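Local coordinates for antifreeze protein type II (Clupea harengus, PDB 2PY2) that probably binds ice crystals in a calcium-dependent way through a C-type lectin-like fold, slowing their growth in herring body fluids, at residues A[95-101]-A[113-117]; A[58-62]-A[102-106]; A[16-22]-A[120-126]; A[23-28]-A[63-67]; A[10-16]-A[46-51]. One frame throughout, in Å; residues are numbered along the deposited sequence.

Interaction 1: A[95-101]-A[113-117]. With CA (calcium ion), chain G.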
# COMPACT_ATOMS: atom_id res chain seq x y z
N THR A 95 -0.17 -0.13 16.36
CA THR A 95 -0.86 1.17 16.52
C THR A 95 0.00 2.26 17.15
O THR A 95 -0.50 3.34 17.47
CB THR A 95 -2.20 1.07 17.32
OG1 THR A 95 -1.93 0.92 18.72
CG2 THR A 95 -3.04 -0.12 16.83
N THR A 96 1.29 1.98 17.33
CA THR A 96 2.22 2.95 17.90
C THR A 96 2.45 4.02 16.84
O THR A 96 2.68 3.69 15.67
CB THR A 96 3.58 2.32 18.23
OG1 THR A 96 3.39 1.06 18.87
CG2 THR A 96 4.38 3.23 19.16
N LEU A 97 2.41 5.29 17.23
CA LEU A 97 2.62 6.36 16.27
C LEU A 97 4.00 6.31 15.62
O LEU A 97 4.21 6.91 14.56
CB LEU A 97 2.39 7.73 16.92
CG LEU A 97 0.96 8.02 17.39
CD1 LEU A 97 0.96 9.29 18.23
CD2 LEU A 97 0.04 8.16 16.19
N THR A 98 4.95 5.61 16.24
CA THR A 98 6.29 5.53 15.68
C THR A 98 6.42 4.54 14.51
O THR A 98 7.45 4.50 13.84
CB THR A 98 7.34 5.17 16.74
OG1 THR A 98 7.02 3.89 17.31
CG2 THR A 98 7.37 6.22 17.84
N GLU A 99 5.37 3.76 14.27
CA GLU A 99 5.37 2.78 13.18
C GLU A 99 3.94 2.81 12.65
O GLU A 99 3.19 1.84 12.78
CB GLU A 99 5.71 1.39 13.74
CG GLU A 99 4.79 0.94 14.86
CD GLU A 99 5.29 -0.29 15.58
OE1 GLU A 99 5.71 -1.25 14.90
OE2 GLU A 99 5.25 -0.30 16.83
N CYS A 100 3.58 3.92 12.02
CA CYS A 100 2.21 4.13 11.59
C CYS A 100 1.82 4.01 10.12
O CYS A 100 0.68 4.28 9.77
CB CYS A 100 1.77 5.51 12.12
SG CYS A 100 2.82 6.88 11.56
N CYS A 101 2.76 3.58 9.26
CA CYS A 101 2.50 3.42 7.83
C CYS A 101 2.32 1.94 7.49
O CYS A 101 3.06 1.11 8.01
CB CYS A 101 3.66 4.01 7.03
SG CYS A 101 3.65 5.84 7.01
N ASN A 113 1.77 -5.02 8.04
CA ASN A 113 2.45 -4.69 9.27
C ASN A 113 2.59 -3.17 9.32
O ASN A 113 2.98 -2.57 8.31
CB ASN A 113 3.83 -5.35 9.22
CG ASN A 113 4.57 -5.26 10.51
OD1 ASN A 113 4.75 -4.17 11.06
ND2 ASN A 113 5.04 -6.40 11.01
N ASP A 114 2.23 -2.51 10.42
CA ASP A 114 2.45 -1.06 10.44
C ASP A 114 3.93 -0.87 10.76
O ASP A 114 4.48 -1.51 11.65
CB ASP A 114 1.48 -0.32 11.41
CG ASP A 114 1.40 -0.91 12.82
OD1 ASP A 114 1.79 -2.06 13.06
OD2 ASP A 114 0.89 -0.20 13.72
N THR A 115 4.61 -0.03 10.00
CA THR A 115 6.05 0.12 10.19
C THR A 115 6.50 1.57 10.12
O THR A 115 5.78 2.42 9.61
CB THR A 115 6.84 -0.80 9.17
OG1 THR A 115 7.52 -0.01 8.19
CG2 THR A 115 5.90 -1.76 8.47
N PRO A 116 7.69 1.87 10.66
CA PRO A 116 8.20 3.24 10.63
C PRO A 116 8.18 3.77 9.19
O PRO A 116 8.73 3.16 8.28
CB PRO A 116 9.61 3.10 11.19
CG PRO A 116 9.45 1.97 12.17
CD PRO A 116 8.60 0.98 11.41
N CYS A 117 7.54 4.92 8.99
CA CYS A 117 7.42 5.48 7.65
C CYS A 117 8.73 5.83 6.98
O CYS A 117 8.76 6.03 5.76
CB CYS A 117 6.52 6.71 7.67
SG CYS A 117 4.91 6.46 8.49
CA CA G . 4.00 -3.01 13.51
O HOH W 1 6.29 5.98 11.54
O HOH W 2 6.23 -4.42 13.27
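The backbone N-H of Thr95 donates to Asp114 OD2 at 2.8 Å, meeting the syn lone pair, on the side of OD1. Since OD1 of the same carboxylate is a calcium ligand, the bond helps fix the rotation of the group. Thr96 acts in the second shell: its OG1 donates to Glu99 OE2 on the anti side, with OE1 turned to the metal. Thr98 takes part through its carbonyl O, which lies 3.5 Å from Pro116 CA in a CA-H...O contact; a water that donates weakly to this oxygen also accepts from Cys117 N.

Glu99 OE1 stands 2.8 Å from the calcium ion. Its CG sits between the backbone N and the carbonyl carbon (chi1 56°), and the chain then runs extended to the metal, with CB 3.7 Å from Pro116 CD. Asp114 gives the ion two oxygens, O and OD1, and Asn113 gives OD1. With a water, Gln92 and Asp94, they form a site like that of galactose-type C-type lectins, with that family's Gln-Pro-Asp and Trp-Asn-Asp sequences.

Cys100, disulfide-bonded to Cys69, brings SG within 3.7 Å of Cys117 SG. Cys101 pairs antiparallel with Thr115: Thr115 N reaches Cys101 O at 2.8 Å, and Cys101 N meets Thr115 O at 3.3 Å. The Cys101–Cys117 disulfide (chi3 94°) bridges the start of strand 101-106 to the residues just after strand 111-115.

Interaction 2: A[58-62]-A[102-106]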
# COMPACT_ATOMS: atom_id res chain seq x y z
N ASP A 58 8.57 -13.22 -5.77
CA ASP A 58 9.11 -13.08 -4.42
C ASP A 58 8.16 -12.35 -3.49
O ASP A 58 8.38 -12.32 -2.28
CB ASP A 58 10.43 -12.32 -4.45
CG ASP A 58 11.37 -12.84 -5.50
OD1 ASP A 58 12.53 -12.37 -5.53
OD2 ASP A 58 10.95 -13.71 -6.29
N LEU A 59 7.10 -11.77 -4.05
CA LEU A 59 6.12 -11.03 -3.25
C LEU A 59 6.90 -10.06 -2.38
O LEU A 59 6.97 -10.20 -1.16
CB LEU A 59 5.29 -11.98 -2.40
CG LEU A 59 4.36 -12.92 -3.17
CD1 LEU A 59 3.61 -13.82 -2.18
CD2 LEU A 59 3.39 -12.11 -4.00
N ILE A 60 7.48 -9.06 -3.04
CA ILE A 60 8.31 -8.05 -2.41
C ILE A 60 7.56 -7.10 -1.49
O ILE A 60 6.54 -6.52 -1.88
CB ILE A 60 9.04 -7.23 -3.50
CG1 ILE A 60 9.89 -8.17 -4.36
CG2 ILE A 60 9.93 -6.17 -2.87
CD1 ILE A 60 10.36 -7.55 -5.67
N PRO A 61 8.04 -6.94 -0.24
CA PRO A 61 7.44 -6.05 0.77
C PRO A 61 7.27 -4.67 0.13
O PRO A 61 8.21 -4.12 -0.44
CB PRO A 61 8.48 -6.05 1.88
CG PRO A 61 9.00 -7.45 1.83
CD PRO A 61 9.19 -7.68 0.33
N SER A 62 6.07 -4.11 0.25
CA SER A 62 5.78 -2.84 -0.40
C SER A 62 4.89 -1.90 0.43
O SER A 62 4.03 -2.34 1.19
CB SER A 62 5.07 -3.10 -1.73
OG SER A 62 5.84 -3.93 -2.59
N ILE A 102 1.36 1.61 6.63
CA ILE A 102 1.11 0.20 6.29
C ILE A 102 2.02 -0.36 5.20
O ILE A 102 2.10 0.19 4.11
CB ILE A 102 -0.34 -0.05 5.83
CG1 ILE A 102 -1.32 0.36 6.93
CG2 ILE A 102 -0.55 -1.55 5.54
CD1 ILE A 102 -2.79 0.16 6.55
N GLN A 103 2.67 -1.46 5.52
CA GLN A 103 3.56 -2.16 4.59
C GLN A 103 2.89 -3.51 4.32
O GLN A 103 2.46 -4.18 5.27
CB GLN A 103 4.92 -2.41 5.23
CG GLN A 103 5.91 -3.05 4.28
CD GLN A 103 7.21 -3.48 4.96
OE1 GLN A 103 8.08 -4.05 4.31
NE2 GLN A 103 7.35 -3.21 6.26
N MET A 104 2.81 -3.91 3.06
CA MET A 104 2.22 -5.22 2.73
C MET A 104 3.33 -6.21 2.32
O MET A 104 4.50 -5.84 2.20
CB MET A 104 1.19 -5.08 1.60
CG MET A 104 1.77 -4.84 0.21
SD MET A 104 0.50 -4.94 -1.08
CE MET A 104 0.39 -6.75 -1.30
N ASN A 105 2.95 -7.48 2.10
CA ASN A 105 3.93 -8.52 1.73
C ASN A 105 5.03 -8.68 2.77
O ASN A 105 6.18 -8.95 2.42
CB ASN A 105 4.59 -8.19 0.38
CG ASN A 105 3.80 -8.71 -0.81
OD1 ASN A 105 4.07 -8.34 -1.96
ND2 ASN A 105 2.82 -9.57 -0.55
N VAL A 106 4.69 -8.52 4.04
CA VAL A 106 5.66 -8.60 5.11
C VAL A 106 5.76 -9.99 5.71
O VAL A 106 4.75 -10.65 5.95
CB VAL A 106 5.30 -7.61 6.25
CG1 VAL A 106 6.37 -7.62 7.34
CG2 VAL A 106 5.12 -6.22 5.66
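Gln103 meets Ser62 and Pro61 in two ways. Its CA lies 3.4 Å from Ser62 O, a CA-H...O contact, while its side chain, with CG opposite the backbone N (chi1 -176°) and extended throughout, carries OE1 to 3.2 Å from Pro61 CB. The same side chain also packs on Thr115 and His121.

Met104 carries the strand pairing. It forms an antiparallel hydrogen-bonded pair with Ser62: Met104 N donates to Ser62 O at 2.7 Å, and Ser62 N returns a bond to Met104 O at 3.0 Å. Met104 O also receives the CA-H of Pro61, at 3.3 Å from Pro61 CA. The two side chains share one face of the sheet, where Met104 runs on to Val51 of helix 45-52, and Ser62 OG donates to Ile60 O at 2.8 Å.

At Asn105 the strand turns a corner; with Val106 it faces Cys111 as a G1 beta bulge, and its phi of 58° takes the chain out of the pairing. Asn105 O comes 3.2 Å from Pro61 CG, and Asn105 CB lies 3.4 Å from Ile60 O. Lys110 NZ binds the carbonyls of Asp58 and Leu59.

The two-bond ladder between these segments thus stops after Ser62 and Met104, at the corner where Asn105 takes its positive phi. Beyond it Pro61 only packs, through C-H groups, on the carbonyl oxygens of Met104 and Asn105. The carbonyls of 58-60 point elsewhere for their bonds, so Lys110 and the Ser62 hydroxyl, instead of strand partners, take them up.

Interaction 3: A[16-22]-A[120-126]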
# COMPACT_ATOMS: atom_id res chain seq x y z
N PHE A 16 -3.24 0.03 -11.53
CA PHE A 16 -2.20 -0.18 -10.53
C PHE A 16 -0.81 -0.23 -11.12
O PHE A 16 -0.62 -0.61 -12.28
CB PHE A 16 -2.47 -1.49 -9.79
CG PHE A 16 -3.73 -1.49 -8.98
CD1 PHE A 16 -3.70 -1.21 -7.62
CD2 PHE A 16 -4.95 -1.78 -9.58
CE1 PHE A 16 -4.86 -1.21 -6.87
CE2 PHE A 16 -6.13 -1.79 -8.84
CZ PHE A 16 -6.09 -1.50 -7.48
N LEU A 17 0.17 0.15 -10.31
CA LEU A 17 1.55 0.13 -10.74
C LEU A 17 2.46 -0.20 -9.58
O LEU A 17 2.29 0.32 -8.47
CB LEU A 17 1.96 1.48 -11.34
CG LEU A 17 3.40 1.55 -11.85
CD1 LEU A 17 3.56 0.62 -13.06
CD2 LEU A 17 3.75 2.97 -12.25
N PHE A 18 3.42 -1.09 -9.84
CA PHE A 18 4.40 -1.49 -8.84
C PHE A 18 5.63 -0.63 -9.10
O PHE A 18 6.17 -0.63 -10.22
CB PHE A 18 4.77 -2.97 -8.99
CG PHE A 18 5.89 -3.42 -8.09
CD1 PHE A 18 5.71 -3.50 -6.71
CD2 PHE A 18 7.13 -3.76 -8.61
CE1 PHE A 18 6.75 -3.92 -5.86
CE2 PHE A 18 8.18 -4.19 -7.78
CZ PHE A 18 7.99 -4.27 -6.40
N ASN A 19 6.04 0.13 -8.09
CA ASN A 19 7.22 0.98 -8.20
C ASN A 19 8.32 0.27 -7.43
O ASN A 19 8.30 0.22 -6.20
CB ASN A 19 6.92 2.35 -7.57
CG ASN A 19 8.10 3.29 -7.63
OD1 ASN A 19 9.12 2.99 -8.24
ND2 ASN A 19 7.96 4.45 -7.00
N PRO A 20 9.30 -0.31 -8.14
CA PRO A 20 10.38 -1.02 -7.45
C PRO A 20 11.38 -0.14 -6.70
O PRO A 20 12.13 -0.63 -5.86
CB PRO A 20 11.03 -1.84 -8.57
CG PRO A 20 10.88 -0.93 -9.75
CD PRO A 20 9.46 -0.42 -9.61
N LEU A 21 11.39 1.15 -7.00
CA LEU A 21 12.31 2.07 -6.34
C LEU A 21 12.14 2.06 -4.82
O LEU A 21 11.03 2.13 -4.33
CB LEU A 21 12.09 3.48 -6.88
CG LEU A 21 13.04 4.59 -6.43
CD1 LEU A 21 14.49 4.16 -6.61
CD2 LEU A 21 12.73 5.85 -7.24
N GLN A 22 13.26 1.95 -4.10
CA GLN A 22 13.26 1.93 -2.63
C GLN A 22 13.13 3.36 -2.10
O GLN A 22 14.05 4.16 -2.21
CB GLN A 22 14.57 1.32 -2.12
CG GLN A 22 14.77 -0.13 -2.52
CD GLN A 22 13.81 -1.04 -1.80
OE1 GLN A 22 13.99 -1.35 -0.62
NE2 GLN A 22 12.77 -1.48 -2.51
N LEU A 120 12.83 2.30 3.84
CA LEU A 120 12.78 2.30 2.38
C LEU A 120 12.16 1.01 1.84
O LEU A 120 12.61 -0.07 2.19
CB LEU A 120 14.19 2.44 1.79
CG LEU A 120 15.03 3.68 2.14
CD1 LEU A 120 14.22 4.92 1.88
CD2 LEU A 120 15.46 3.64 3.60
N HIS A 121 11.14 1.14 1.00
CA HIS A 121 10.49 -0.01 0.38
C HIS A 121 9.94 0.32 -0.99
O HIS A 121 9.79 1.49 -1.36
CB HIS A 121 9.35 -0.53 1.25
CG HIS A 121 9.80 -1.19 2.51
ND1 HIS A 121 10.56 -2.34 2.52
CD2 HIS A 121 9.58 -0.88 3.81
CE1 HIS A 121 10.79 -2.71 3.77
NE2 HIS A 121 10.22 -1.84 4.57
N SER A 122 9.66 -0.73 -1.76
CA SER A 122 9.06 -0.58 -3.07
C SER A 122 7.63 -0.16 -2.73
O SER A 122 7.28 -0.11 -1.55
CB SER A 122 9.05 -1.92 -3.79
OG SER A 122 10.37 -2.39 -3.94
N SER A 123 6.81 0.12 -3.73
CA SER A 123 5.45 0.54 -3.41
C SER A 123 4.44 0.24 -4.50
O SER A 123 4.79 -0.10 -5.63
CB SER A 123 5.44 2.03 -3.08
OG SER A 123 5.94 2.80 -4.16
N ILE A 124 3.17 0.35 -4.13
CA ILE A 124 2.08 0.11 -5.06
C ILE A 124 1.30 1.41 -5.23
O ILE A 124 0.85 1.98 -4.23
CB ILE A 124 1.07 -0.92 -4.52
CG1 ILE A 124 1.79 -2.13 -3.93
CG2 ILE A 124 0.09 -1.30 -5.63
CD1 ILE A 124 2.66 -2.87 -4.91
N CYS A 125 1.15 1.87 -6.47
CA CYS A 125 0.39 3.09 -6.73
C CYS A 125 -0.92 2.71 -7.43
O CYS A 125 -0.99 1.70 -8.13
CB CYS A 125 1.14 4.07 -7.65
SG CYS A 125 2.71 4.83 -7.08
N ALA A 126 -1.95 3.51 -7.23
CA ALA A 126 -3.23 3.24 -7.87
C ALA A 126 -3.96 4.54 -8.16
O ALA A 126 -3.72 5.56 -7.51
CB ALA A 126 -4.10 2.35 -6.98
O HOH W 3 5.68 5.08 -5.57
O HOH W 4 8.65 2.98 -3.38
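Leu17 and Cys125 form a hydrogen-bonded antiparallel pair and Asn19 and Ser123 the next, each with two bonds; Cys125 N to Leu17 O (2.8 Å) is close to straight, with an N-H...O angle of 173°, and Asn19 N to Ser123 O (2.8 Å) is similarly straight. The strand directions differ by 156°. Such a pairing of the N-terminal and C-terminal strands closes the C-type lectin-like fold, bringing the chain's two ends to one side; the disulfide of Cys125 to Cys32 ties it to helix 25-33.

Apolar contacts fill the face of Phe16, Phe18, Ile124 and Ala126. Phe16 CD1 and CE1 each lie 3.6 Å from Ala126 CB. Phe18, its CG trans to the backbone N (chi1 174°), leans across the neighbouring strand, where Ile124 CD1 meets the ring in plane at its edge, 3.6 Å from Phe18 CD1. Phe18 CZ is 3.7 Å from Ser122 CB.

Polar side chains gather at the strand's far end. Ser122 OG donates to Pro20 O at 3.1 Å, and Asn19 OD1 accepts from Leu21 N as an Asx turn. Ser123 OG bonds two waters; one accepts from Asn19 ND2, the other donates to Leu21 O.

Interaction 4: A[23-28]-A[63-67]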
# COMPACT_ATOMS: atom_id res chain seq x y z
N LEU A 23 11.98 3.67 -1.50
CA LEU A 23 11.71 5.01 -0.99
C LEU A 23 10.99 4.97 0.34
O LEU A 23 10.27 4.01 0.62
CB LEU A 23 10.80 5.74 -1.97
CG LEU A 23 11.28 5.89 -3.41
CD1 LEU A 23 10.12 6.28 -4.31
CD2 LEU A 23 12.38 6.95 -3.45
N HIS A 24 11.15 6.01 1.16
CA HIS A 24 10.38 6.00 2.40
C HIS A 24 8.94 6.32 2.02
O HIS A 24 8.67 6.73 0.90
CB HIS A 24 10.95 6.94 3.50
CG HIS A 24 11.08 8.38 3.14
ND1 HIS A 24 10.07 9.10 2.52
CD2 HIS A 24 12.04 9.28 3.44
CE1 HIS A 24 10.41 10.38 2.47
NE2 HIS A 24 11.60 10.52 3.02
N TRP A 25 8.01 6.11 2.94
CA TRP A 25 6.59 6.30 2.64
C TRP A 25 6.21 7.61 1.99
O TRP A 25 5.47 7.63 1.00
CB TRP A 25 5.77 6.08 3.91
CG TRP A 25 4.29 5.91 3.64
CD1 TRP A 25 3.61 4.73 3.48
CD2 TRP A 25 3.33 6.96 3.48
NE1 TRP A 25 2.27 5.00 3.24
CE2 TRP A 25 2.08 6.35 3.23
CE3 TRP A 25 3.41 8.36 3.52
CZ2 TRP A 25 0.91 7.10 3.03
CZ3 TRP A 25 2.25 9.10 3.32
CH2 TRP A 25 1.02 8.47 3.08
N ALA A 26 6.70 8.72 2.53
CA ALA A 26 6.39 10.04 1.99
C ALA A 26 6.89 10.20 0.55
O ALA A 26 6.16 10.72 -0.30
CB ALA A 26 6.98 11.13 2.89
N ASP A 27 8.12 9.77 0.28
CA ASP A 27 8.66 9.87 -1.08
C ASP A 27 7.88 8.96 -2.03
O ASP A 27 7.67 9.30 -3.20
CB ASP A 27 10.15 9.48 -1.11
CG ASP A 27 11.07 10.63 -0.68
OD1 ASP A 27 10.58 11.78 -0.55
OD2 ASP A 27 12.28 10.39 -0.48
N ALA A 28 7.44 7.80 -1.53
CA ALA A 28 6.65 6.87 -2.34
C ALA A 28 5.32 7.52 -2.73
O ALA A 28 4.87 7.41 -3.88
CB ALA A 28 6.39 5.59 -1.54
N TRP A 63 5.10 -0.60 0.26
CA TRP A 63 4.28 0.41 0.93
C TRP A 63 2.93 0.50 0.23
O TRP A 63 2.85 0.40 -0.99
CB TRP A 63 4.91 1.80 0.79
CG TRP A 63 6.07 2.08 1.66
CD1 TRP A 63 7.29 2.56 1.27
CD2 TRP A 63 6.11 1.98 3.08
NE1 TRP A 63 8.08 2.77 2.36
CE2 TRP A 63 7.38 2.43 3.49
CE3 TRP A 63 5.19 1.57 4.05
CZ2 TRP A 63 7.76 2.47 4.83
CZ3 TRP A 63 5.57 1.61 5.38
CH2 TRP A 63 6.84 2.06 5.76
N ILE A 64 1.87 0.67 1.02
CA ILE A 64 0.55 0.92 0.47
C ILE A 64 0.09 2.22 1.16
O ILE A 64 0.73 2.68 2.10
CB ILE A 64 -0.45 -0.26 0.65
CG1 ILE A 64 -0.50 -0.76 2.08
CG2 ILE A 64 -0.08 -1.36 -0.34
CD1 ILE A 64 -1.55 -1.86 2.25
N GLY A 65 -1.00 2.80 0.69
CA GLY A 65 -1.42 4.10 1.21
C GLY A 65 -2.19 4.29 2.49
O GLY A 65 -2.96 5.24 2.59
N GLY A 66 -1.97 3.42 3.47
CA GLY A 66 -2.70 3.56 4.72
C GLY A 66 -1.83 3.90 5.91
O GLY A 66 -0.68 3.49 5.97
N THR A 67 -2.37 4.69 6.83
CA THR A 67 -1.63 5.06 8.03
C THR A 67 -2.58 5.49 9.14
O THR A 67 -3.74 5.83 8.88
CB THR A 67 -0.65 6.26 7.79
OG1 THR A 67 -1.31 7.49 8.09
CG2 THR A 67 -0.15 6.30 6.35
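A T-shaped tryptophan pair joins the start of helix 25-33 to strand 62-64 in the buried interior: the edge of Trp25 points at the face of Trp63. The planes stand at 84°, with 5.2 Å between the centroid of the Trp25 five-membered ring and that of the Trp63 six-membered ring. The touching atom is Trp25 CD1, 3.6 Å from Trp63 CE3. Trp25 CB adds a CH-pi contact, 4.2 Å from the centroid of the same six-membered ring and 15° off its normal.

The outer rim of Trp25 is fixed by polar and apolar partners. With CG set opposite the backbone N (chi1 -166°), the indole swings along strand 62-64, and NE1 donates to Ile64 O at 3.0 Å. That carbonyl precedes the corner at Gly65, past which Thr67 returns to the ring and sets CG2 3.6 Å from Trp25 CZ2.

Trp63 is held at its own edge. Its NE1 gives a weak bond in the ring plane to Leu23 O at 3.1 Å, and another weak one to His119 O. Ala28 CB, one turn into the helix, approaches Trp63 CD1 at 4.2 Å. His24 is the N-cap residue, its O accepting from Ala28 N, so the helix begins where the rings meet. His121 stacks edge-to-face with Trp63 as well.

The run Trp63-Ile64-Gly65-Gly66 corresponds to the WIGL signature of C-type lectin-like domains, with glycine at the last position; the aromatic residue of that signature is part of the core between helix and sheet.

Interaction 5: A[10-16]-A[46-51]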
# COMPACT_ATOMS: atom_id res chain seq x y z
N MET A 10 -5.01 -2.92 -14.93
CA MET A 10 -6.37 -2.66 -14.50
C MET A 10 -7.05 -3.71 -13.64
O MET A 10 -6.93 -4.91 -13.88
CB MET A 10 -7.25 -2.39 -15.71
CG MET A 10 -8.72 -2.20 -15.39
SD MET A 10 -9.72 -2.22 -16.89
CE MET A 10 -10.17 -3.96 -16.97
N PHE A 11 -7.78 -3.24 -12.64
CA PHE A 11 -8.54 -4.11 -11.75
C PHE A 11 -9.67 -3.33 -11.09
O PHE A 11 -9.43 -2.33 -10.40
CB PHE A 11 -7.67 -4.73 -10.66
CG PHE A 11 -8.45 -5.56 -9.68
CD1 PHE A 11 -8.82 -6.86 -9.99
CD2 PHE A 11 -8.86 -5.02 -8.46
CE1 PHE A 11 -9.60 -7.62 -9.11
CE2 PHE A 11 -9.63 -5.76 -7.57
CZ PHE A 11 -10.01 -7.06 -7.90
N ASN A 12 -10.89 -3.79 -11.31
CA ASN A 12 -12.07 -3.18 -10.72
C ASN A 12 -12.14 -1.67 -10.88
O ASN A 12 -12.32 -0.94 -9.91
CB ASN A 12 -12.16 -3.54 -9.24
CG ASN A 12 -13.47 -4.20 -8.88
OD1 ASN A 12 -14.53 -3.58 -8.97
ND2 ASN A 12 -13.40 -5.46 -8.47
N GLY A 13 -11.99 -1.20 -12.12
CA GLY A 13 -12.09 0.23 -12.39
C GLY A 13 -10.91 1.10 -12.00
O GLY A 13 -10.98 2.32 -12.12
N ARG A 14 -9.83 0.49 -11.53
CA ARG A 14 -8.65 1.25 -11.14
C ARG A 14 -7.43 0.71 -11.87
O ARG A 14 -7.44 -0.42 -12.37
CB ARG A 14 -8.43 1.13 -9.63
CG ARG A 14 -9.67 1.34 -8.79
CD ARG A 14 -9.46 0.81 -7.37
NE ARG A 14 -8.41 1.55 -6.68
CZ ARG A 14 -7.85 1.15 -5.54
NH1 ARG A 14 -8.24 0.01 -4.96
NH2 ARG A 14 -6.91 1.89 -4.97
N CYS A 15 -6.38 1.52 -11.93
CA CYS A 15 -5.13 1.13 -12.57
C CYS A 15 -4.07 1.06 -11.47
O CYS A 15 -4.01 1.92 -10.60
CB CYS A 15 -4.72 2.14 -13.64
SG CYS A 15 -5.95 2.33 -14.97
N PHE A 16 -3.24 0.03 -11.53
CA PHE A 16 -2.20 -0.18 -10.53
C PHE A 16 -0.81 -0.23 -11.12
O PHE A 16 -0.62 -0.61 -12.28
CB PHE A 16 -2.47 -1.49 -9.79
CG PHE A 16 -3.73 -1.49 -8.98
CD1 PHE A 16 -3.70 -1.21 -7.62
CD2 PHE A 16 -4.95 -1.78 -9.58
CE1 PHE A 16 -4.86 -1.21 -6.87
CE2 PHE A 16 -6.13 -1.79 -8.84
CZ PHE A 16 -6.09 -1.50 -7.48
N GLU A 46 -9.70 -10.21 -3.14
CA GLU A 46 -9.53 -10.24 -4.59
C GLU A 46 -8.56 -9.14 -5.04
O GLU A 46 -7.71 -9.35 -5.91
CB GLU A 46 -10.89 -10.05 -5.27
CG GLU A 46 -11.87 -11.22 -5.07
CD GLU A 46 -12.10 -11.59 -3.60
OE1 GLU A 46 -12.57 -10.73 -2.81
OE2 GLU A 46 -11.81 -12.75 -3.24
N GLU A 47 -8.68 -7.96 -4.44
CA GLU A 47 -7.81 -6.85 -4.79
C GLU A 47 -6.41 -7.12 -4.25
O GLU A 47 -5.41 -6.83 -4.91
CB GLU A 47 -8.37 -5.55 -4.20
CG GLU A 47 -7.93 -4.31 -4.94
CD GLU A 47 -8.88 -3.14 -4.71
OE1 GLU A 47 -9.28 -2.50 -5.70
OE2 GLU A 47 -9.23 -2.88 -3.54
N SER A 48 -6.35 -7.68 -3.05
CA SER A 48 -5.08 -7.99 -2.43
C SER A 48 -4.31 -8.97 -3.30
O SER A 48 -3.11 -8.82 -3.50
CB SER A 48 -5.30 -8.62 -1.06
OG SER A 48 -4.05 -9.01 -0.51
N THR A 49 -5.00 -9.99 -3.80
CA THR A 49 -4.37 -10.98 -4.65
C THR A 49 -3.87 -10.36 -5.95
O THR A 49 -2.75 -10.63 -6.38
CB THR A 49 -5.36 -12.12 -4.94
OG1 THR A 49 -5.70 -12.76 -3.70
CG2 THR A 49 -4.77 -13.15 -5.89
N PHE A 50 -4.68 -9.50 -6.55
CA PHE A 50 -4.29 -8.83 -7.78
C PHE A 50 -3.02 -8.01 -7.59
O PHE A 50 -2.11 -8.06 -8.41
CB PHE A 50 -5.40 -7.90 -8.28
CG PHE A 50 -5.03 -7.14 -9.52
CD1 PHE A 50 -5.15 -7.74 -10.77
CD2 PHE A 50 -4.50 -5.86 -9.44
CE1 PHE A 50 -4.75 -7.06 -11.93
CE2 PHE A 50 -4.09 -5.18 -10.58
CZ PHE A 50 -4.21 -5.78 -11.83
N VAL A 51 -2.96 -7.25 -6.50
CA VAL A 51 -1.78 -6.44 -6.25
C VAL A 51 -0.57 -7.33 -5.94
O VAL A 51 0.54 -7.03 -6.37
CB VAL A 51 -2.01 -5.43 -5.11
CG1 VAL A 51 -3.11 -4.45 -5.50
CG2 VAL A 51 -2.39 -6.15 -3.84
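An aromatic cluster of Phe11, Phe16 and Phe50 seats helix 45-52 on the N-terminal beta hairpin, whose strands are joined by a type I' turn from Phe11 to Arg14. Phe11 and Phe50 lie antiparallel and offset, each placing its CB over the other's ring: Phe11 CB is over the centre of the Phe50 ring, 3.5 Å from its centroid, and Phe50 CB is 4.2 Å from the centroid of the Phe11 ring. Their planes are only 20° apart, but with the centroids separated by 5.0 Å the rings themselves have little overlap. Phe11 reaches the helix because its CG is trans to the backbone N (chi1 176°). Phe16 meets Phe50 obliquely, CD2 to CE2 at 3.6 Å, and Phe16 CD1 is 3.9 Å from Val51 CG1.

Beside the rings, Phe11 CE2 touches Glu47 CG at 3.5 Å. Arg14 NH1 makes a salt bridge with Glu47 OE1 at 2.8 Å, arriving 60° out of the carboxylate plane. NH1 also binds Ser41 O, while Glu47 OE2 accepts from His43 N.

The ion pair thus lies against the aromatic cluster with each partner held twice, and the neighbouring arginine would probably stabilise the ionised form of the buried glutamate.

Interactions 2 and 4 are buried and share strand 62-64, but differ in chemistry: 2 relies on backbone pairing and C-H...O contacts, 4 on indole rings. Interactions 1 and 5 are partly buried and lie on opposite sides of the chain's centre, about 25 Å apart between centres; 1 uses metal ligands and a disulfide, 5 an aromatic cluster and an ion pair. Interaction 3, also partly buried, lies between 4 and 5: it shares Phe16 with 5, and Ser122 O bonds Trp63 N in 4. Interaction 1 joins 2 through Asn113 N to Gln103 O and 4 through Cys117 O to Trp25 N, linking the calcium loop to the core.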